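Local coordinates for magnetosome membrane protein MamB, putative Co/Zn/Cd cation transporter. Cation diffusion facilitator family (Desulfamplus magnetovallimortis, PDB 6QFJ) that probably moves divalent metal ions such as iron across the magnetosome membrane as a cation diffusion facilitator, here represented by its cytoplasmic C-terminal domain, at residues A11-K16 against N60-E65. Numbering follows the deposited sequence.
Sequences ANVLEK and NQIIKE
Of residues 60-65, Ile62 is the one that meets Val13 and Leu14 of helix 2-15, and the contact is wholly apolar. Walking along 60-65, Asn60 comes first, and its side chain touches Val73 of strand 71-79. Gln61 follows on an exposed face and bonds within its own helix: its NE2 gives a hydrogen bond of 3.0 Å to Glu65 OE1, in the plane of the Gln61 amide and onto the anti lone pair of that oxygen.

The domain is the small C-terminal domain of cation diffusion facilitators, with the order helix-strand-strand-helix-strand (alpha-beta-beta-alpha-beta), in which two helices pack on one face of a three-stranded mixed sheet. Ile62 reaches across between these helices. Its CD1 lies 3.7 Å from Val13 CG1, with the two side chains meeting tip to tip. The Val13 torsion, with CG1 anti to the backbone N (chi1 178°), sends that methyl to the isoleucine. Both branches of Ile62 are used, for Ile62 CG2 is 3.8 Å from the same Val13 CG1. On the Leu14 side, Ile62 CD1 comes within 3.9 Å of Leu14 CD2, the two chains passing at a slant. With an alanine here both branches go, and Val13 CG1 and Leu14 CD2 would probably be left without their partner across the helix pair.

Ile63, next in sequence, is buried against strand 34-43, on Phe37 and Ile39, and Leu14 also packs on that strand, on Ile39 and Leu41. Lys64 NZ hydrogen-bonds Ser71 OG.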
ATOM      1  N   ALA A  11       3.540   6.565   1.591  1.00 35.56           N
ATOM      2  CA  ALA A  11       2.310   7.234   2.004  1.00 34.82           C
ATOM      3  C   ALA A  11       2.033   8.430   1.158  1.00 36.54           C
ATOM      4  O   ALA A  11       0.897   8.628   0.786  1.00 32.45           O
ATOM      5  CB  ALA A  11       2.367   7.676   3.480  1.00 36.78           C
ATOM      6  N   ASN A  12       3.069   9.188   0.797  1.00 35.95           N
ATOM      7  CA  ASN A  12       2.863  10.367  -0.032  1.00 34.50           C
ATOM      8  C   ASN A  12       2.282   9.946  -1.372  1.00 30.96           C
ATOM      9  O   ASN A  12       1.352  10.552  -1.863  1.00 31.62           O
ATOM     10  CB  ASN A  12       4.164  11.140  -0.291  1.00 38.05           C
ATOM     11  CG  ASN A  12       4.576  12.014   0.877  1.00 42.99           C
ATOM     12  OD1 ASN A  12       3.753  12.286   1.702  1.00 47.35           O
ATOM     13  ND2 ASN A  12       5.859  12.405   0.996  1.00 43.57           N
ATOM     14  N   VAL A  13       2.771   8.849  -1.936  1.00 29.15           N
ATOM     15  CA  VAL A  13       2.254   8.420  -3.242  1.00 26.59           C
ATOM     16  C   VAL A  13       0.847   7.942  -3.141  1.00 26.55           C
ATOM     17  O   VAL A  13      -0.059   8.324  -3.948  1.00 26.93           O
ATOM     18  CB  VAL A  13       3.151   7.392  -3.901  1.00 25.29           C
ATOM     19  CG1 VAL A  13       2.533   6.939  -5.237  1.00 24.39           C
ATOM     20  CG2 VAL A  13       4.531   7.999  -4.137  1.00 26.55           C
ATOM     21  N   LEU A  14       0.607   7.080  -2.168  1.00 27.65           N
ATOM     22  CA  LEU A  14      -0.679   6.399  -2.032  1.00 28.85           C
ATOM     23  C   LEU A  14      -1.791   7.436  -1.783  1.00 30.50           C
ATOM     24  O   LEU A  14      -2.871   7.316  -2.354  1.00 32.57           O
ATOM     25  CB  LEU A  14      -0.677   5.396  -0.869  1.00 30.98           C
ATOM     26  CG  LEU A  14       0.214   4.181  -1.070  1.00 32.73           C
ATOM     27  CD1 LEU A  14       0.161   3.238   0.111  1.00 36.79           C
ATOM     28  CD2 LEU A  14      -0.119   3.407  -2.303  1.00 32.82           C
ATOM     29  N   GLU A  15      -1.488   8.480  -1.024  1.00 32.08           N
ATOM     30  CA  GLU A  15      -2.420   9.556  -0.791  1.00 35.53           C
ATOM     31  C   GLU A  15      -2.893  10.235  -2.070  1.00 35.43           C
ATOM     32  O   GLU A  15      -3.968  10.842  -2.095  1.00 36.20           O
ATOM     33  CB  GLU A  15      -1.838  10.639   0.159  1.00 41.49           C
ATOM     34  CG  GLU A  15      -2.588  10.822   1.452  1.00 55.97           C
ATOM     35  CD  GLU A  15      -2.671   9.559   2.308  1.00 61.65           C
ATOM     36  OE1 GLU A  15      -3.802   8.988   2.488  0.50 48.66           O
ATOM     37  OE2 GLU A  15      -1.567   9.195   2.812  0.50 57.73           O
ATOM     38  N   LYS A  16      -2.058  10.237  -3.077  1.00 33.45           N
ATOM     39  CA  LYS A  16      -2.348  10.923  -4.305  1.00 36.34           C
ATOM     40  C   LYS A  16      -2.737   9.933  -5.384  1.00 31.61           C
ATOM     41  O   LYS A  16      -2.869  10.301  -6.532  1.00 32.80           O
ATOM     42  CB  LYS A  16      -1.117  11.703  -4.776  1.00 40.78           C
ATOM     43  CG  LYS A  16      -0.567  12.707  -3.802  1.00 47.46           C
ATOM     44  CD  LYS A  16       0.500  13.545  -4.473  1.00 57.31           C
ATOM     45  CE  LYS A  16       1.868  13.347  -3.861  1.00 62.60           C
ATOM     46  NZ  LYS A  16       2.027  14.093  -2.573  1.00 74.03           N
ATOM     47  N   ASN A  60       1.877  -2.542  -5.373  1.00 27.77           N
ATOM     48  CA  ASN A  60       3.102  -3.309  -5.435  1.00 27.73           C
ATOM     49  C   ASN A  60       4.145  -2.593  -6.331  1.00 28.55           C
ATOM     50  O   ASN A  60       5.315  -2.502  -5.979  1.00 29.78           O
ATOM     51  CB  ASN A  60       2.783  -4.664  -6.081  1.00 30.29           C
ATOM     52  CG  ASN A  60       3.964  -5.625  -6.041  1.00 37.72           C
ATOM     53  OD1 ASN A  60       4.588  -5.887  -7.065  1.00 44.22           O
ATOM     54  ND2 ASN A  60       4.230  -6.187  -4.891  1.00 43.60           N
ATOM     55  N   GLN A  61       3.694  -2.067  -7.464  1.00 25.47           N
ATOM     56  CA  GLN A  61       4.555  -1.317  -8.372  1.00 23.57           C
ATOM     57  C   GLN A  61       5.145  -0.114  -7.650  1.00 23.62           C
ATOM     58  O   GLN A  61       6.339   0.166  -7.715  1.00 21.80           O
ATOM     59  CB  GLN A  61       3.681  -0.885  -9.568  1.00 24.83           C
ATOM     60  CG  GLN A  61       4.444  -0.162 -10.696  1.00 26.16           C
ATOM     61  CD  GLN A  61       4.854   1.237 -10.390  1.00 25.96           C
ATOM     62  OE1 GLN A  61       4.093   2.041  -9.850  1.00 25.36           O
ATOM     63  NE2 GLN A  61       6.120   1.571 -10.741  1.00 28.46           N
ATOM     64  N   ILE A  62       4.316   0.590  -6.920  1.00 23.72           N
ATOM     65  CA  ILE A  62       4.824   1.772  -6.169  1.00 24.05           C
ATOM     66  C   ILE A  62       5.914   1.434  -5.228  1.00 24.39           C
ATOM     67  O   ILE A  62       6.997   2.038  -5.247  1.00 27.23           O
ATOM     68  CB  ILE A  62       3.652   2.472  -5.444  1.00 24.45           C
ATOM     69  CG1 ILE A  62       2.716   3.049  -6.469  1.00 24.78           C
ATOM     70  CG2 ILE A  62       4.175   3.536  -4.507  1.00 23.18           C
ATOM     71  CD1 ILE A  62       1.369   3.484  -5.950  1.00 27.37           C
ATOM     72  N   ILE A  63       5.697   0.369  -4.443  1.00 26.10           N
ATOM     73  CA  ILE A  63       6.730  -0.020  -3.496  1.00 27.00           C
ATOM     74  C   ILE A  63       8.007  -0.445  -4.164  1.00 29.21           C
ATOM     75  O   ILE A  63       9.113   0.021  -3.788  1.00 33.71           O
ATOM     76  CB  ILE A  63       6.210  -1.060  -2.521  1.00 28.70           C
ATOM     77  CG1 ILE A  63       5.189  -0.378  -1.665  1.00 33.84           C
ATOM     78  CG2 ILE A  63       7.375  -1.597  -1.649  1.00 30.98           C
ATOM     79  CD1 ILE A  63       4.451  -1.304  -0.786  1.00 38.81           C
ATOM     80  N   LYS A  64       7.900  -1.315  -5.169  1.00 30.14           N
ATOM     81  CA  LYS A  64       9.080  -1.757  -5.883  1.00 32.20           C
ATOM     82  C   LYS A  64       9.862  -0.590  -6.508  1.00 30.44           C
ATOM     83  O   LYS A  64      11.084  -0.622  -6.590  1.00 32.62           O
ATOM     84  CB  LYS A  64       8.673  -2.691  -7.024  1.00 34.16           C
ATOM     85  CG  LYS A  64       7.944  -3.915  -6.598  1.00 35.48           C
ATOM     86  CD  LYS A  64       8.739  -4.671  -5.598  1.00 39.39           C
ATOM     87  CE  LYS A  64       8.176  -6.071  -5.482  1.00 42.66           C
ATOM     88  NZ  LYS A  64       8.807  -6.766  -4.331  1.00 43.31           N
ATOM     89  N   GLU A  65       9.161   0.430  -6.968  1.00 28.01           N
ATOM     90  CA  GLU A  65       9.843   1.553  -7.510  1.00 30.18           C
ATOM     91  C   GLU A  65      10.530   2.379  -6.444  1.00 30.20           C
ATOM     92  O   GLU A  65      11.643   2.860  -6.644  1.00 34.97           O
ATOM     93  CB  GLU A  65       8.923   2.468  -8.333  1.00 29.12           C
ATOM     94  CG  GLU A  65       9.691   3.660  -8.929  1.00 30.56           C
ATOM     95  CD  GLU A  65       8.818   4.526  -9.858  1.00 35.44           C
ATOM     96  OE1 GLU A  65       7.817   4.024 -10.386  1.00 33.44           O
ATOM     97  OE2 GLU A  65       9.162   5.722 -10.105  1.00 33.34           O
TER